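Erythrocyte membrane protein 1 (Plasmodium falciparum, PDB 6S8T) is a surface adhesin of infected erythrocytes whose DBLbeta domain, the part of the longer protein described here, binds the host receptor ICAM-1. Local coordinates at residues K158-H163 with A302-K307; D314-Q319 with Q342-Y347; G425-C430 with T434-N439. One frame throughout, in Å; residues are numbered along the deposited sequence.

In the fold
Helix 293-319 illustrates how one long helix can organise distant parts of a domain. Interaction 1 uses its middle and interaction 2 its C-terminal end, with centres about 21 Å apart. The loop of interaction 3 fastens to the same middle portion: Cys306 SG and Cys430 SG form a disulfide at 2.0 Å, and Lys307 NZ makes a salt bridge to Glu429 OE1 at 2.8 Å. Packing adds to these links, with Ala302 CB 3.8 Å from Phe436 CZ. Interactions 1 and 3 therefore touch although their centres are about 17 Å apart, whereas interactions 2 and 3 do not, their nearest atoms being about 8 Å apart.

Interaction 1 of 3, residues K158-H163 with A302-K307; sequences KRYKKH and AEWFCK
The hydroxyl of Tyr160 is a polar meeting point of three helices in this largely helical Duffy-binding-like domain: it lies beside the end of Lys307 and is hydrogen-bonded to Ser177 of helix 172-194. Lys307 CE comes within 3.4 Å of Tyr160 OH. Lys307 NZ has its stronger partner in Glu429, a salt bridge that reaches the loop after helix 417-424. Ser177 is shared in turn with Glu303, whose carboxylate also pairs with Arg180.

Helices 137-163 and 293-319 do not pack backbone to backbone here. Even the nearest CA atoms, those of Tyr160 and Trp304, are 12.7 Å apart, and long side chains span the gap. Tyr160 has its ring anti to the backbone N (chi1 -163°), which carries the phenol out from the last turns of its helix until it meets the lysine from the opposite direction. On the way the ring slides past the indole of Trp304, which points the other way, and the contact is made at the benzene part of the indole: Tyr160 CE2 lies 4.0 Å from Trp304 CZ2 and 4.1 Å from Trp304 CH2. One side of the buried ring meets the indole, while the hydroxyl reaches Ser177.

Standing apart from this contact, Arg159 NH2 gives His163 NE2 a weak hydrogen bond of 3.4 Å and ties helix 137-163 to Asp84 through a salt bridge. On helix 293-319, Lys307 runs over one face of the Trp304 ring system before its single bend, at chi4 (-64°); Lys307 CD stands 3.7 Å above the indole plane of Trp304, offset toward the rim.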
loop_
_atom_site.group_PDB
_atom_site.type_symbol
_atom_site.label_atom_id
_atom_site.label_comp_id
_atom_site.label_asym_id
_atom_site.label_seq_id
_atom_site.Cartn_x
_atom_site.Cartn_y
_atom_site.Cartn_z
ATOM N N LYS A 158 1.982 -17.127 1.062
ATOM C CA LYS A 158 1.622 -18.325 0.306
ATOM C C LYS A 158 1.121 -17.984 -1.095
ATOM O O LYS A 158 1.483 -18.657 -2.066
ATOM C CB LYS A 158 0.573 -19.135 1.068
ATOM C CG LYS A 158 1.062 -19.700 2.398
ATOM C CD LYS A 158 -0.016 -20.531 3.082
ATOM C CE LYS A 158 0.450 -21.045 4.440
ATOM N NZ LYS A 158 1.685 -21.879 4.337
ATOM N N ARG A 159 0.284 -16.950 -1.226
ATOM C CA ARG A 159 -0.272 -16.632 -2.538
ATOM C C ARG A 159 0.763 -16.001 -3.458
ATOM O O ARG A 159 0.668 -16.147 -4.681
ATOM C CB ARG A 159 -1.483 -15.713 -2.400
ATOM C CG ARG A 159 -2.736 -16.418 -1.934
ATOM C CD ARG A 159 -3.949 -15.513 -2.030
ATOM N NE ARG A 159 -5.184 -16.241 -1.759
ATOM C CZ ARG A 159 -5.891 -16.883 -2.685
ATOM N NH1 ARG A 159 -7.004 -17.521 -2.350
ATOM N NH2 ARG A 159 -5.488 -16.881 -3.948
ATOM N N TYR A 160 1.748 -15.294 -2.902
ATOM C CA TYR A 160 2.827 -14.767 -3.731
ATOM C C TYR A 160 3.624 -15.902 -4.360
ATOM O O TYR A 160 3.920 -15.881 -5.560
ATOM C CB TYR A 160 3.741 -13.864 -2.900
ATOM C CG TYR A 160 4.639 -12.968 -3.724
ATOM C CD1 TYR A 160 5.757 -13.474 -4.381
ATOM C CD2 TYR A 160 4.373 -11.609 -3.836
ATOM C CE1 TYR A 160 6.577 -12.649 -5.132
ATOM C CE2 TYR A 160 5.185 -10.779 -4.581
ATOM C CZ TYR A 160 6.284 -11.301 -5.226
ATOM O OH TYR A 160 7.088 -10.465 -5.966
ATOM N N LYS A 161 3.980 -16.907 -3.557
ATOM C CA LYS A 161 4.701 -18.056 -4.092
ATOM C C LYS A 161 3.837 -18.862 -5.052
ATOM O O LYS A 161 4.352 -19.410 -6.034
ATOM C CB LYS A 161 5.209 -18.936 -2.947
ATOM C CG LYS A 161 6.291 -18.270 -2.104
ATOM C CD LYS A 161 6.936 -19.237 -1.120
ATOM C CE LYS A 161 6.024 -19.538 0.055
ATOM N NZ LYS A 161 6.677 -20.447 1.041
ATOM N N LYS A 162 2.527 -18.928 -4.804
ATOM C CA LYS A 162 1.647 -19.704 -5.672
ATOM C C LYS A 162 1.419 -19.000 -7.004
ATOM O O LYS A 162 1.532 -19.615 -8.070
ATOM C CB LYS A 162 0.316 -19.962 -4.970
ATOM C CG LYS A 162 -0.717 -20.651 -5.842
ATOM C CD LYS A 162 -2.070 -20.700 -5.153
ATOM C CE LYS A 162 -3.105 -21.394 -6.023
ATOM N NZ LYS A 162 -3.240 -20.736 -7.353
ATOM N N HIS A 163 1.098 -17.704 -6.965
ATOM C CA HIS A 163 0.767 -16.988 -8.192
ATOM C C HIS A 163 1.973 -16.798 -9.102
ATOM O O HIS A 163 1.797 -16.519 -10.293
ATOM C CB HIS A 163 0.128 -15.640 -7.854
ATOM C CG HIS A 163 -1.232 -15.764 -7.239
ATOM N ND1 HIS A 163 -1.895 -14.701 -6.664
ATOM C CD2 HIS A 163 -2.056 -16.832 -7.114
ATOM C CE1 HIS A 163 -3.066 -15.109 -6.210
ATOM N NE2 HIS A 163 -3.189 -16.398 -6.471
ATOM N N ALA A 302 4.477 1.223 -9.390
ATOM C CA ALA A 302 5.654 1.201 -10.252
ATOM C C ALA A 302 6.342 -0.160 -10.219
ATOM O O ALA A 302 6.872 -0.613 -11.240
ATOM C CB ALA A 302 6.628 2.306 -9.843
ATOM N N GLU A 303 6.347 -0.823 -9.060
ATOM C CA GLU A 303 6.981 -2.137 -8.971
ATOM C C GLU A 303 6.240 -3.162 -9.823
ATOM O O GLU A 303 6.862 -3.932 -10.565
ATOM C CB GLU A 303 7.056 -2.606 -7.514
ATOM C CG GLU A 303 7.567 -4.044 -7.373
ATOM C CD GLU A 303 7.673 -4.524 -5.931
ATOM O OE1 GLU A 303 7.172 -3.835 -5.019
ATOM O OE2 GLU A 303 8.260 -5.605 -5.711
ATOM N N TRP A 304 4.905 -3.182 -9.740
ATOM C CA TRP A 304 4.132 -4.157 -10.499
ATOM C C TRP A 304 4.025 -3.807 -11.979
ATOM O O TRP A 304 3.804 -4.708 -12.796
ATOM C CB TRP A 304 2.742 -4.330 -9.880
ATOM C CG TRP A 304 2.808 -5.148 -8.627
ATOM C CD1 TRP A 304 2.900 -4.683 -7.345
ATOM C CD2 TRP A 304 2.844 -6.580 -8.537
ATOM N NE1 TRP A 304 2.973 -5.735 -6.463
ATOM C CE2 TRP A 304 2.937 -6.910 -7.169
ATOM C CE3 TRP A 304 2.791 -7.614 -9.478
ATOM C CZ2 TRP A 304 2.979 -8.228 -6.720
ATOM C CZ3 TRP A 304 2.835 -8.924 -9.032
ATOM C CH2 TRP A 304 2.928 -9.221 -7.666
ATOM N N PHE A 305 4.185 -2.531 -12.345
ATOM C CA PHE A 305 4.322 -2.192 -13.758
ATOM C C PHE A 305 5.616 -2.752 -14.330
ATOM O O PHE A 305 5.643 -3.225 -15.473
ATOM C CB PHE A 305 4.286 -0.678 -13.966
ATOM C CG PHE A 305 4.833 -0.249 -15.303
ATOM C CD1 PHE A 305 4.056 -0.354 -16.446
ATOM C CD2 PHE A 305 6.131 0.232 -15.422
ATOM C CE1 PHE A 305 4.555 0.025 -17.683
ATOM C CE2 PHE A 305 6.636 0.611 -16.656
ATOM C CZ PHE A 305 5.846 0.507 -17.788
ATOM N N CYS A 306 6.704 -2.687 -13.555
ATOM C CA CYS A 306 7.981 -3.195 -14.043
ATOM C C CYS A 306 7.977 -4.715 -14.160
ATOM O O CYS A 306 8.642 -5.263 -15.046
ATOM C CB CYS A 306 9.120 -2.721 -13.139
ATOM S SG CYS A 306 9.610 -0.983 -13.414
ATOM N N LYS A 307 7.243 -5.411 -13.287
ATOM C CA LYS A 307 7.123 -6.861 -13.424
ATOM C C LYS A 307 6.368 -7.234 -14.694
ATOM O O LYS A 307 6.760 -8.167 -15.403
ATOM C CB LYS A 307 6.426 -7.458 -12.200
ATOM C CG LYS A 307 7.251 -7.434 -10.928
ATOM C CD LYS A 307 6.488 -8.069 -9.770
ATOM C CE LYS A 307 7.397 -8.314 -8.578
ATOM N NZ LYS A 307 8.470 -9.304 -8.902
#

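Interaction 2 of 3, residues D314-Q319 with Q342-Y347; sequences DKLMKQ and QACEEY
Segments 314-319 and 342-347 run antiparallel, their axes 9.4 Å apart at closest approach and 167° between their directions, with Leu316 opposite Ala343 at the nearest backbone point. This helix pairing, in the C-terminal part of the domain, joins the end of helix 293-319 to the early turns of helix 335-372, a region of predicted coiled coil.

Leu316 supplies the main apolar contact. Its CG is anti to the backbone N (chi1 -159°), and the CD1 branch reaches across to the neighbouring helix. There Leu316 CD1 rests against the backbone, 3.8 Å from Ala343 C, and meets the sulfur of Cys344, with CD1 and SG 3.7 Å apart. The small methyl of Ala343 lets the leucine approach the backbone closely and also receives a second residue: Gln319, one helical turn further on, sets its CB 3.8 Å from Ala343 CB.

No hydrogen bond crosses between the two segments; the closest contacts are those of Leu316 and Gln319 carbons with Ala343 and Cys344. The polar end of Gln319 turns to Ser339 in a weak hydrogen bond, and Tyr347 OH bonds to Gln309, earlier on helix 293-319. The sulfur touched by Leu316 is also committed covalently: Cys344 SG forms a disulfide with Cys466 SG, tying the chain's C-terminal tail to this helix pair.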
loop_
_atom_site.group_PDB
_atom_site.type_symbol
_atom_site.label_atom_id
_atom_site.label_comp_id
_atom_site.label_asym_id
_atom_site.label_seq_id
_atom_site.Cartn_x
_atom_site.Cartn_y
_atom_site.Cartn_z
ATOM N N ASP A 314 10.399 -10.009 -22.282
ATOM C CA ASP A 314 10.969 -11.327 -22.550
ATOM C C ASP A 314 10.242 -12.020 -23.694
ATOM O O ASP A 314 10.870 -12.698 -24.515
ATOM C CB ASP A 314 10.930 -12.189 -21.290
ATOM C CG ASP A 314 11.943 -11.752 -20.254
ATOM O OD1 ASP A 314 12.687 -10.786 -20.522
ATOM O OD2 ASP A 314 11.996 -12.375 -19.173
ATOM N N LYS A 315 8.916 -11.872 -23.760
ATOM C CA LYS A 315 8.171 -12.417 -24.891
ATOM C C LYS A 315 8.604 -11.769 -26.197
ATOM O O LYS A 315 8.590 -12.418 -27.249
ATOM C CB LYS A 315 6.670 -12.225 -24.679
ATOM C CG LYS A 315 6.115 -12.939 -23.461
ATOM C CD LYS A 315 4.633 -12.656 -23.285
ATOM C CE LYS A 315 4.081 -13.368 -22.059
ATOM N NZ LYS A 315 2.651 -13.033 -21.810
ATOM N N LEU A 316 8.994 -10.496 -26.148
ATOM C CA LEU A 316 9.471 -9.811 -27.340
ATOM C C LEU A 316 10.872 -10.264 -27.735
ATOM O O LEU A 316 11.195 -10.294 -28.928
ATOM C CB LEU A 316 9.441 -8.298 -27.114
ATOM C CG LEU A 316 9.421 -7.405 -28.355
ATOM C CD1 LEU A 316 8.193 -7.699 -29.201
ATOM C CD2 LEU A 316 9.459 -5.939 -27.952
ATOM N N MET A 317 11.713 -10.623 -26.759
ATOM C CA MET A 317 13.068 -11.062 -27.077
ATOM C C MET A 317 13.073 -12.425 -27.753
ATOM O O MET A 317 13.953 -12.703 -28.577
ATOM C CB MET A 317 13.931 -11.111 -25.814
ATOM C CG MET A 317 14.085 -9.778 -25.094
ATOM S SD MET A 317 15.439 -9.758 -23.897
ATOM C CE MET A 317 14.985 -11.123 -22.829
ATOM N N LYS A 318 12.110 -13.282 -27.422
ATOM C CA LYS A 318 12.075 -14.638 -27.953
ATOM C C LYS A 318 11.317 -14.727 -29.272
ATOM O O LYS A 318 11.719 -15.481 -30.165
ATOM C CB LYS A 318 11.459 -15.587 -26.922
ATOM C CG LYS A 318 12.209 -15.618 -25.598
ATOM C CD LYS A 318 11.496 -16.478 -24.570
ATOM C CE LYS A 318 12.184 -16.402 -23.216
ATOM N NZ LYS A 318 11.432 -17.147 -22.168
ATOM N N GLN A 319 10.227 -13.971 -29.417
ATOM C CA GLN A 319 9.468 -14.000 -30.661
ATOM C C GLN A 319 10.162 -13.226 -31.774
ATOM O O GLN A 319 9.995 -13.562 -32.951
ATOM C CB GLN A 319 8.063 -13.440 -30.438
ATOM C CG GLN A 319 7.205 -14.272 -29.505
ATOM C CD GLN A 319 6.948 -15.666 -30.041
ATOM O OE1 GLN A 319 6.898 -15.880 -31.254
ATOM N NE2 GLN A 319 6.788 -16.625 -29.136
ATOM N N GLN A 342 3.117 -9.725 -34.314
ATOM C CA GLN A 342 2.030 -9.904 -33.357
ATOM C C GLN A 342 2.507 -9.708 -31.924
ATOM O O GLN A 342 1.743 -9.228 -31.079
ATOM C CB GLN A 342 1.401 -11.287 -33.527
ATOM C CG GLN A 342 0.670 -11.475 -34.848
ATOM C CD GLN A 342 0.109 -12.875 -35.010
ATOM O OE1 GLN A 342 0.465 -13.791 -34.266
ATOM N NE2 GLN A 342 -0.778 -13.048 -35.985
ATOM N N ALA A 343 3.760 -10.064 -31.631
ATOM C CA ALA A 343 4.290 -9.834 -30.292
ATOM C C ALA A 343 4.499 -8.349 -30.018
ATOM O O ALA A 343 4.315 -7.902 -28.880
ATOM C CB ALA A 343 5.598 -10.601 -30.101
ATOM N N CYS A 344 4.878 -7.572 -31.039
ATOM C CA CYS A 344 5.038 -6.132 -30.850
ATOM C C CYS A 344 3.696 -5.454 -30.616
ATOM O O CYS A 344 3.602 -4.506 -29.826
ATOM C CB CYS A 344 5.735 -5.504 -32.059
ATOM S SG CYS A 344 7.409 -6.087 -32.395
ATOM N N GLU A 345 2.650 -5.913 -31.307
ATOM C CA GLU A 345 1.329 -5.320 -31.131
ATOM C C GLU A 345 0.813 -5.532 -29.713
ATOM O O GLU A 345 0.256 -4.611 -29.103
ATOM C CB GLU A 345 0.355 -5.909 -32.152
ATOM C CG GLU A 345 -1.019 -5.269 -32.131
ATOM C CD GLU A 345 -1.056 -3.945 -32.865
ATOM O OE1 GLU A 345 -1.148 -3.961 -34.112
ATOM O OE2 GLU A 345 -0.983 -2.891 -32.199
ATOM N N GLU A 346 0.993 -6.741 -29.168
ATOM C CA GLU A 346 0.566 -7.011 -27.799
ATOM C C GLU A 346 1.362 -6.192 -26.792
ATOM O O GLU A 346 0.816 -5.779 -25.761
ATOM C CB GLU A 346 0.697 -8.502 -27.483
ATOM C CG GLU A 346 -0.195 -9.402 -28.323
ATOM C CD GLU A 346 -0.032 -10.879 -27.988
ATOM O OE1 GLU A 346 0.762 -11.204 -27.078
ATOM O OE2 GLU A 346 -0.699 -11.714 -28.638
ATOM N N TYR A 347 2.644 -5.948 -27.073
ATOM C CA TYR A 347 3.453 -5.130 -26.176
ATOM C C TYR A 347 2.943 -3.691 -26.142
ATOM O O TYR A 347 2.777 -3.108 -25.064
ATOM C CB TYR A 347 4.921 -5.179 -26.603
ATOM C CG TYR A 347 5.855 -4.440 -25.671
ATOM C CD1 TYR A 347 6.129 -3.087 -25.859
ATOM C CD2 TYR A 347 6.464 -5.091 -24.604
ATOM C CE1 TYR A 347 6.977 -2.403 -25.008
ATOM C CE2 TYR A 347 7.320 -4.415 -23.748
ATOM C CZ TYR A 347 7.570 -3.070 -23.956
ATOM O OH TYR A 347 8.416 -2.390 -23.112
#

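Interaction 3 of 3, residues G425-C430 with T434-N439; sequences GHVDEC and TQFCKN
This is a short-range apolar contact between two parts of one irregular loop, the loop that follows helix 417-424 and lies against helix 293-319. Segment 425-430 leaves the helix at Gly425 and folds into a type I beta turn from Val427 to Cys430, with a weak backbone bond of 3.4 Å from Cys430 N to Val427 O. A few residues later the chain returns as 434-439.

Val427 and Phe436 form one of the two points of contact. The valine torsion (chi1 -69°) turns CG1 toward the phenylalanine, where Val427 CG1 meets the Phe436 ring obliquely, 3.6 Å from CE1 and 4.0 Å from CZ. Helices complete the cluster: both residues touch Ala302, and the Phe436 ring meets Trp358 edge-to-face. At the other point, Thr434 brings its methyl to the end of the turn, placing CG2 3.3 Å from Cys430 O and 4.0 Å from Cys430 CB.

Gln435 braces the second segment from within. Its NE2 donates to Cys437 O at 2.9 Å, approaching from above the carbonyl plane, 52° out of it, and the same amide is hydrogen-bonded to Asp450 and Asn452.

With no hydrogen bond between the segments, apolar packing joins them directly, while each arm is also held from outside. Cys430 carries its disulfide to Cys306 and Cys437 one to Cys2 near the N-terminus; Phe436 N bonds to His422, and the backbone of Gln435 to Asn452 and Thr454. The chemistry implies a loop positioned by covalent and polar ties to neighbouring parts of the fold, with carbon contacts filling the space between its arms.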
loop_
_atom_site.group_PDB
_atom_site.type_symbol
_atom_site.label_atom_id
_atom_site.label_comp_id
_atom_site.label_asym_id
_atom_site.label_seq_id
_atom_site.Cartn_x
_atom_site.Cartn_y
_atom_site.Cartn_z
ATOM N N GLY A 425 11.655 4.224 -4.934
ATOM C CA GLY A 425 11.014 3.058 -5.499
ATOM C C GLY A 425 11.971 1.907 -5.744
ATOM O O GLY A 425 13.180 1.993 -5.534
ATOM N N HIS A 426 11.394 0.800 -6.208
ATOM C CA HIS A 426 12.130 -0.431 -6.493
ATOM C C HIS A 426 11.784 -0.828 -7.924
ATOM O O HIS A 426 10.845 -1.592 -8.160
ATOM C CB HIS A 426 11.783 -1.520 -5.489
ATOM C CG HIS A 426 12.089 -1.150 -4.071
ATOM N ND1 HIS A 426 11.312 -0.269 -3.347
ATOM C CD2 HIS A 426 13.090 -1.535 -3.245
ATOM C CE1 HIS A 426 11.819 -0.132 -2.135
ATOM N NE2 HIS A 426 12.898 -0.889 -2.046
ATOM N N VAL A 427 12.544 -0.295 -8.879
ATOM C CA VAL A 427 12.251 -0.494 -10.293
ATOM C C VAL A 427 13.424 -1.191 -10.971
ATOM O O VAL A 427 13.686 -0.975 -12.160
ATOM C CB VAL A 427 11.924 0.844 -10.979
ATOM C CG1 VAL A 427 10.591 1.382 -10.477
ATOM C CG2 VAL A 427 13.036 1.853 -10.728
ATOM N N ASP A 428 14.133 -2.038 -10.222
ATOM C CA ASP A 428 15.244 -2.782 -10.801
ATOM C C ASP A 428 14.779 -3.856 -11.776
ATOM O O ASP A 428 15.591 -4.347 -12.567
ATOM C CB ASP A 428 16.096 -3.421 -9.701
ATOM C CG ASP A 428 16.778 -2.393 -8.818
ATOM O OD1 ASP A 428 16.926 -1.232 -9.253
ATOM O OD2 ASP A 428 17.172 -2.751 -7.687
ATOM N N GLU A 429 13.500 -4.231 -11.743
ATOM C CA GLU A 429 13.005 -5.285 -12.620
ATOM C C GLU A 429 12.590 -4.773 -13.993
ATOM O O GLU A 429 12.424 -5.581 -14.912
ATOM C CB GLU A 429 11.829 -6.013 -11.962
ATOM C CG GLU A 429 12.168 -6.584 -10.592
ATOM C CD GLU A 429 11.007 -7.318 -9.952
ATOM O OE1 GLU A 429 10.397 -8.174 -10.629
ATOM O OE2 GLU A 429 10.704 -7.034 -8.771
ATOM N N CYS A 430 12.418 -3.463 -14.155
ATOM C CA CYS A 430 12.238 -2.894 -15.484
ATOM C C CYS A 430 13.488 -3.140 -16.321
ATOM O O CYS A 430 14.609 -2.876 -15.875
ATOM C CB CYS A 430 11.945 -1.394 -15.385
ATOM S SG CYS A 430 10.183 -0.934 -15.369
ATOM N N THR A 434 13.611 1.916 -18.207
ATOM C CA THR A 434 13.698 2.112 -16.768
ATOM C C THR A 434 13.445 3.541 -16.305
ATOM O O THR A 434 13.210 3.745 -15.109
ATOM C CB THR A 434 15.082 1.676 -16.256
ATOM O OG1 THR A 434 16.091 2.505 -16.845
ATOM C CG2 THR A 434 15.353 0.225 -16.632
ATOM N N GLN A 435 13.482 4.523 -17.202
ATOM C CA GLN A 435 13.338 5.925 -16.827
ATOM C C GLN A 435 11.866 6.321 -16.870
ATOM O O GLN A 435 11.233 6.268 -17.930
ATOM C CB GLN A 435 14.168 6.810 -17.756
ATOM C CG GLN A 435 14.130 8.286 -17.410
ATOM C CD GLN A 435 15.055 9.107 -18.283
ATOM O OE1 GLN A 435 16.192 8.716 -18.542
ATOM N NE2 GLN A 435 14.568 10.252 -18.748
ATOM N N PHE A 436 11.325 6.731 -15.720
ATOM C CA PHE A 436 9.910 7.070 -15.613
ATOM C C PHE A 436 9.589 8.490 -16.075
ATOM O O PHE A 436 8.407 8.844 -16.145
ATOM C CB PHE A 436 9.429 6.869 -14.170
ATOM C CG PHE A 436 9.004 5.457 -13.864
ATOM C CD1 PHE A 436 9.941 4.443 -13.754
ATOM C CD2 PHE A 436 7.666 5.146 -13.685
ATOM C CE1 PHE A 436 9.552 3.143 -13.479
ATOM C CE2 PHE A 436 7.269 3.846 -13.408
ATOM C CZ PHE A 436 8.214 2.845 -13.305
ATOM N N CYS A 437 10.592 9.306 -16.388
ATOM C CA CYS A 437 10.376 10.619 -16.977
ATOM C C CYS A 437 10.795 10.606 -18.443
ATOM O O CYS A 437 11.680 9.848 -18.846
ATOM C CB CYS A 437 11.149 11.709 -16.226
ATOM S SG CYS A 437 12.934 11.447 -16.149
ATOM N N LYS A 438 10.148 11.460 -19.238
ATOM C CA LYS A 438 10.419 11.528 -20.669
ATOM C C LYS A 438 11.774 12.170 -20.941
ATOM O O LYS A 438 12.716 11.489 -21.357
ATOM C CB LYS A 438 9.310 12.301 -21.389
ATOM C CG LYS A 438 7.940 11.649 -21.287
ATOM C CD LYS A 438 6.862 12.481 -21.966
ATOM C CE LYS A 438 5.503 11.799 -21.861
ATOM N NZ LYS A 438 4.409 12.600 -22.476
ATOM N N ASN A 439 11.879 13.474 -20.711
ATOM C CA ASN A 439 13.112 14.215 -20.926
ATOM C C ASN A 439 13.875 14.378 -19.615
ATOM O O ASN A 439 13.344 14.162 -18.523
ATOM C CB ASN A 439 12.817 15.586 -21.545
ATOM C CG ASN A 439 12.503 15.500 -23.024
ATOM O OD1 ASN A 439 13.166 14.779 -23.768
ATOM N ND2 ASN A 439 11.488 16.237 -23.460
#